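Local coordinates for protein aminomethyltransferase (Bartonella henselae, PDB 3GIR) that belongs to the aminomethyltransferase (T-protein) family and joins a large N-terminal folate-binding family domain to a C-terminal barrel domain, at residues A169-L174 with L225-A230; G312-T317 with S379-P384. All blocks are in the same frame, centred on the assembly; numbering follows the deposited sequence. Where two conformers were deposited one is given.

In the fold
From the N terminus, contact 1 is the first to form, closing a loop within the N-terminal folate-binding part, where residues 225-230 return to residues 169-174. The 50 residues between hold the rest of strand 173-178, helix 182-188 and strands 201-202, 209-211 and most of 220-225. Helix 227-238 then leads from this contact to Leu238, a ligand of the sodium ion. Contact 2 opens only later, so the two loops follow in series and neither nest nor cross. It pairs the first and last strands, in chain order, of the C-terminal sheet, 309-315 and 374-381, around a loop of strands and turns without a helix. Contact 1 and contact 2 lie on opposite sides of the chain's centre, with their centres 38 Å apart.

Contact 1 of 2, residues A169-L174 with L225-A230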
loop_
_atom_site.group_PDB
_atom_site.type_symbol
_atom_site.label_atom_id
_atom_site.label_comp_id
_atom_site.label_asym_id
_atom_site.label_seq_id
_atom_site.Cartn_x
_atom_site.Cartn_y
_atom_site.Cartn_z
ATOM N N ALA A 169 -17.472 5.452 7.562
ATOM C CA ALA A 169 -16.132 5.215 8.099
ATOM C C ALA A 169 -16.270 4.256 9.279
ATOM O O ALA A 169 -17.075 4.474 10.144
ATOM C CB ALA A 169 -15.493 6.530 8.530
ATOM N N LEU A 170 -15.539 3.146 9.268
ATOM C CA LEU A 170 -15.650 2.143 10.303
ATOM C C LEU A 170 -14.571 2.292 11.351
ATOM O O LEU A 170 -13.428 2.724 11.054
ATOM C CB LEU A 170 -15.605 0.771 9.696
ATOM C CG LEU A 170 -16.588 0.370 8.587
ATOM C CD1 LEU A 170 -16.440 -1.054 8.103
ATOM C CD2 LEU A 170 -18.017 0.577 9.083
ATOM N N GLU A 171 -14.923 1.929 12.580
ATOM C CA GLU A 171 -13.949 1.848 13.683
ATOM C C GLU A 171 -13.475 0.402 13.814
ATOM O O GLU A 171 -14.236 -0.489 14.164
ATOM C CB GLU A 171 -14.577 2.307 14.998
ATOM C CG GLU A 171 -13.565 2.435 16.108
ATOM C CD GLU A 171 -14.016 3.285 17.307
ATOM O OE1 GLU A 171 -15.211 3.185 17.686
ATOM O OE2 GLU A 171 -13.169 4.035 17.889
ATOM N N ARG A 172 -12.210 0.191 13.472
ATOM C CA ARG A 172 -11.650 -1.143 13.457
ATOM C C ARG A 172 -10.212 -1.185 13.825
ATOM O O ARG A 172 -9.459 -0.209 13.653
ATOM C CB ARG A 172 -11.724 -1.697 12.012
ATOM C CG ARG A 172 -13.099 -1.903 11.424
ATOM C CD ARG A 172 -13.833 -3.018 12.013
ATOM N NE ARG A 172 -15.147 -3.241 11.400
ATOM C CZ ARG A 172 -16.290 -2.700 11.802
ATOM N NH1 ARG A 172 -16.313 -1.838 12.795
ATOM N NH2 ARG A 172 -17.451 -2.996 11.209
ATOM N N VAL A 173 -9.780 -2.344 14.311
ATOM C CA VAL A 173 -8.355 -2.717 14.295
ATOM C C VAL A 173 -8.128 -3.443 13.013
ATOM O O VAL A 173 -8.975 -4.192 12.557
ATOM C CB VAL A 173 -7.974 -3.552 15.537
ATOM C CG1 VAL A 173 -6.715 -4.423 15.315
ATOM C CG2 VAL A 173 -7.809 -2.619 16.709
ATOM N N LEU A 174 -6.959 -3.234 12.419
ATOM C CA LEU A 174 -6.545 -3.900 11.220
ATOM C C LEU A 174 -5.152 -4.466 11.478
ATOM O O LEU A 174 -4.216 -3.727 11.870
ATOM C CB LEU A 174 -6.476 -2.945 10.003
ATOM C CG LEU A 174 -6.238 -3.621 8.617
ATOM C CD1 LEU A 174 -7.335 -4.547 8.162
ATOM C CD2 LEU A 174 -6.042 -2.452 7.623
ATOM N N LEU A 225 -11.293 -6.109 12.389
ATOM C CA LEU A 225 -12.285 -6.546 13.380
ATOM C C LEU A 225 -12.582 -5.437 14.352
ATOM O O LEU A 225 -11.868 -4.480 14.490
ATOM C CB LEU A 225 -11.800 -7.816 14.125
ATOM C CG LEU A 225 -10.712 -7.703 15.192
ATOM C CD1 LEU A 225 -10.611 -9.140 15.896
ATOM C CD2 LEU A 225 -9.351 -7.280 14.603
ATOM N N PRO A 226 -13.709 -5.573 15.092
ATOM C CA PRO A 226 -14.021 -4.584 16.072
ATOM C C PRO A 226 -12.916 -4.402 17.098
ATOM O O PRO A 226 -12.211 -5.343 17.451
ATOM C CB PRO A 226 -15.305 -5.157 16.741
ATOM C CG PRO A 226 -15.860 -6.015 15.712
ATOM C CD PRO A 226 -14.713 -6.648 15.033
ATOM N N ILE A 227 -12.778 -3.202 17.583
ATOM C CA ILE A 227 -11.742 -2.822 18.549
ATOM C C ILE A 227 -11.782 -3.656 19.841
ATOM O O ILE A 227 -10.735 -4.107 20.294
ATOM C CB ILE A 227 -11.692 -1.301 18.804
ATOM C CG1 ILE A 227 -11.257 -0.573 17.519
ATOM C CG2 ILE A 227 -10.848 -0.940 20.028
ATOM C CD1 ILE A 227 -11.487 0.932 17.622
ATOM N N GLY A 228 -12.975 -3.965 20.326
ATOM C CA GLY A 228 -13.067 -4.767 21.561
ATOM C C GLY A 228 -12.670 -6.209 21.461
ATOM O O GLY A 228 -12.462 -6.879 22.499
ATOM N N CYS A 229 -12.534 -6.731 20.242
ATOM C CA CYS A 229 -12.125 -8.113 19.997
ATOM C C CYS A 229 -10.642 -8.275 19.675
ATOM O O CYS A 229 -10.092 -9.359 19.678
ATOM C CB CYS A 229 -12.826 -8.691 18.778
ATOM S SG CYS A 229 -14.677 -8.850 18.960
ATOM N N ALA A 230 -9.981 -7.132 19.482
ATOM C CA ALA A 230 -8.689 -7.151 18.840
ATOM C C ALA A 230 -7.564 -7.559 19.704
ATOM O O ALA A 230 -6.660 -8.208 19.223
ATOM C CB ALA A 230 -8.384 -5.760 18.237
HETATM O O HOH W 1 -14.823 -1.285 16.758
#
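The carbonyl oxygen of Glu171 is held twice, by Arg172 NH1 at 2.8 Å and by a water that donates to it and accepts from Ile227 N, bridging the two segments. The bridge sits where strand 173-178 pairs antiparallel with the end of strand 220-225 in the mixed sheet of the folate-binding domain, and where residues 225-230 turn through Pro226 into helix 227-238. Val173 and Leu225 form a hydrogen-bonded pair: Val173 N donates to Leu225 O at 3.0 Å, and Leu225 N returns a bond to Val173 O at the same length.

Arg172 reaches the Glu171 oxygen by bending at its second torsion (chi2 -71°). The donor lies above the carbonyl plane, although the oxygen is close to the plane of the guanidinium. Leu170 CB lies over the centre of one face of that group, 4.1 Å from the guanidinium plane, while the aliphatic Arg172 CD comes within 3.5 Å of Leu225 O. Asp207 offers a weak, long ion pair to NH2.

Val173 is buried against the first turn of the helix. Ile227 crosses it at about a right angle, CG1 4.1 Å from Val173 CG2, and Leu225 lies alongside it, pointing the same way. With CG1 anti to the backbone N (chi1 157°), the valine straddles a single methyl group: Ala230 CB is 3.5 Å from Val173 CB and similarly near both of its methyls.

Contact 2 of 2, residues G312-T317 with S379-P384; sequences GLKPQT and SVHSLP
Lys314 lies across His381, and its aliphatic chain provides most of the meeting between them. Starting from the backbone, Lys314 CB is 3.9 Å from His381 CD2. CG is anti to the backbone N (chi1 -178°) and the chain stays extended from there, so Lys314 CD passes the same ring carbon, His381 CD2, at 3.8 Å. The ammonium at the tip leads away from the strand: NZ makes a weak bond of 3.3 Å to a water, which also binds His381 NE2 at 2.8 Å. That water sits at the ring edge, in its plane. The other ring nitrogen, His381 ND1, donates to Ser382 O at 2.7 Å, an acceptor close to the ring plane that uses a lone pair in its own carbonyl plane. Partners at both nitrogens probably restrict the rotation of the imidazole, mainly through the ND1 bond, and the ring also stacks with Phe385.

These side chains lie along the antiparallel pairing of strand 309-315 with strand 374-381, the first and last strands, in chain order, of the sheet in the C-terminal T-protein barrel domain, side by side in its interior. The short strand segments are strongly twisted, with an angle of 134° between their directions. Lys314 and Ser379 exchange backbone bonds, the one from Lys314 N to Ser379 O being 2.8 Å long. His381 N donates to Gly312 O, and a second water accepts from Gly312 N and donates to His381 O.

On the other face of the sheet from Lys314 and Ser379, Leu313 CD2 touches Val380 CG2 at 4.2 Å, in a non-hydrogen-bonded pair. Leu383 closes over the glycine, with Leu383 CD1 3.7 Å from Gly312 N.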
loop_
_atom_site.group_PDB
_atom_site.type_symbol
_atom_site.label_atom_id
_atom_site.label_comp_id
_atom_site.label_asym_id
_atom_site.label_seq_id
_atom_site.Cartn_x
_atom_site.Cartn_y
_atom_site.Cartn_z
ATOM N N GLY A 312 12.388 2.093 -10.393
ATOM C CA GLY A 312 13.288 1.544 -9.420
ATOM C C GLY A 312 14.661 2.114 -9.582
ATOM O O GLY A 312 15.076 2.398 -10.727
ATOM N N LEU A 313 15.406 2.241 -8.489
ATOM C CA LEU A 313 16.764 2.753 -8.494
ATOM C C LEU A 313 17.648 1.904 -7.611
ATOM O O LEU A 313 17.297 1.629 -6.473
ATOM C CB LEU A 313 16.781 4.233 -7.977
ATOM C CG LEU A 313 16.046 5.227 -8.850
ATOM C CD1 LEU A 313 15.754 6.578 -8.051
ATOM C CD2 LEU A 313 16.786 5.529 -10.156
ATOM N N LYS A 314 18.824 1.547 -8.109
ATOM C CA LYS A 314 19.808 0.780 -7.344
ATOM C C LYS A 314 21.029 1.615 -7.100
ATOM O O LYS A 314 21.823 1.869 -7.969
ATOM C CB LYS A 314 20.158 -0.545 -8.051
ATOM C CG LYS A 314 21.104 -1.403 -7.318
ATOM C CD LYS A 314 21.561 -2.679 -8.120
ATOM C CE LYS A 314 22.677 -3.420 -7.356
ATOM N NZ LYS A 314 22.963 -4.787 -7.980
ATOM N N PRO A 315 21.199 2.112 -5.861
ATOM C CA PRO A 315 22.405 2.861 -5.509
ATOM C C PRO A 315 23.654 2.001 -5.670
ATOM O O PRO A 315 23.611 0.823 -5.339
ATOM C CB PRO A 315 22.150 3.195 -4.023
ATOM C CG PRO A 315 20.781 3.182 -3.867
ATOM C CD PRO A 315 20.276 2.012 -4.704
ATOM N N GLN A 316 24.702 2.582 -6.229
ATOM C CA GLN A 316 26.005 1.868 -6.424
ATOM C C GLN A 316 26.864 2.209 -5.243
ATOM O O GLN A 316 27.830 2.975 -5.321
ATOM C CB GLN A 316 26.648 2.328 -7.706
ATOM C CG GLN A 316 25.811 1.961 -8.903
ATOM C CD GLN A 316 26.464 2.340 -10.261
ATOM O OE1 GLN A 316 27.665 2.724 -10.373
ATOM N NE2 GLN A 316 25.646 2.246 -11.287
ATOM N N THR A 317 26.435 1.710 -4.118
ATOM C CA THR A 317 27.089 2.021 -2.847
ATOM C C THR A 317 26.422 1.064 -1.878
ATOM O O THR A 317 25.355 0.511 -2.188
ATOM C CB THR A 317 26.973 3.492 -2.412
ATOM O OG1 THR A 317 27.358 3.550 -1.031
ATOM C CG2 THR A 317 25.501 4.078 -2.497
ATOM N N SER A 379 21.650 3.230 -10.637
ATOM C CA SER A 379 21.177 2.831 -11.940
ATOM C C SER A 379 19.681 2.546 -11.872
ATOM O O SER A 379 19.142 1.992 -10.873
ATOM C CB SER A 379 21.974 1.598 -12.423
ATOM O OG SER A 379 21.834 0.510 -11.509
ATOM N N VAL A 380 19.000 2.888 -12.936
ATOM C CA VAL A 380 17.592 2.596 -13.028
ATOM C C VAL A 380 17.455 1.073 -13.076
ATOM O O VAL A 380 18.213 0.390 -13.727
ATOM C CB VAL A 380 16.970 3.224 -14.296
ATOM C CG1 VAL A 380 15.534 2.663 -14.555
ATOM C CG2 VAL A 380 17.042 4.781 -14.243
ATOM N N HIS A 381 16.535 0.521 -12.288
ATOM C CA HIS A 381 16.483 -0.903 -11.974
ATOM C C HIS A 381 15.040 -1.368 -12.094
ATOM O O HIS A 381 14.096 -0.676 -11.736
ATOM C CB HIS A 381 17.031 -1.212 -10.582
ATOM C CG HIS A 381 17.314 -2.658 -10.297
ATOM N ND1 HIS A 381 16.322 -3.590 -10.009
ATOM C CD2 HIS A 381 18.485 -3.317 -10.202
ATOM C CE1 HIS A 381 16.893 -4.766 -9.789
ATOM N NE2 HIS A 381 18.199 -4.632 -9.901
ATOM N N SER A 382 14.876 -2.612 -12.601
ATOM C CA SER A 382 13.565 -3.248 -12.624
ATOM C C SER A 382 12.943 -3.405 -11.232
ATOM O O SER A 382 13.664 -3.533 -10.260
ATOM C CB SER A 382 13.656 -4.642 -13.300
ATOM O OG SER A 382 14.521 -5.472 -12.594
ATOM N N LEU A 383 11.620 -3.386 -11.204
ATOM C CA LEU A 383 10.873 -3.698 -9.977
ATOM C C LEU A 383 10.025 -4.932 -10.243
ATOM O O LEU A 383 9.598 -5.130 -11.389
ATOM C CB LEU A 383 10.016 -2.529 -9.620
ATOM C CG LEU A 383 10.727 -1.219 -9.215
ATOM C CD1 LEU A 383 9.662 -0.096 -9.130
ATOM C CD2 LEU A 383 11.544 -1.463 -7.927
ATOM N N PRO A 384 9.785 -5.767 -9.223
ATOM C CA PRO A 384 10.313 -5.631 -7.872
ATOM C C PRO A 384 11.777 -6.029 -7.787
ATOM O O PRO A 384 12.334 -6.711 -8.658
ATOM C CB PRO A 384 9.460 -6.592 -7.047
ATOM C CG PRO A 384 9.108 -7.648 -8.060
ATOM C CD PRO A 384 9.039 -7.030 -9.400
HETATM O O HOH W 2 12.183 0.816 -13.117
HETATM O O HOH W 3 20.352 -6.283 -9.427
#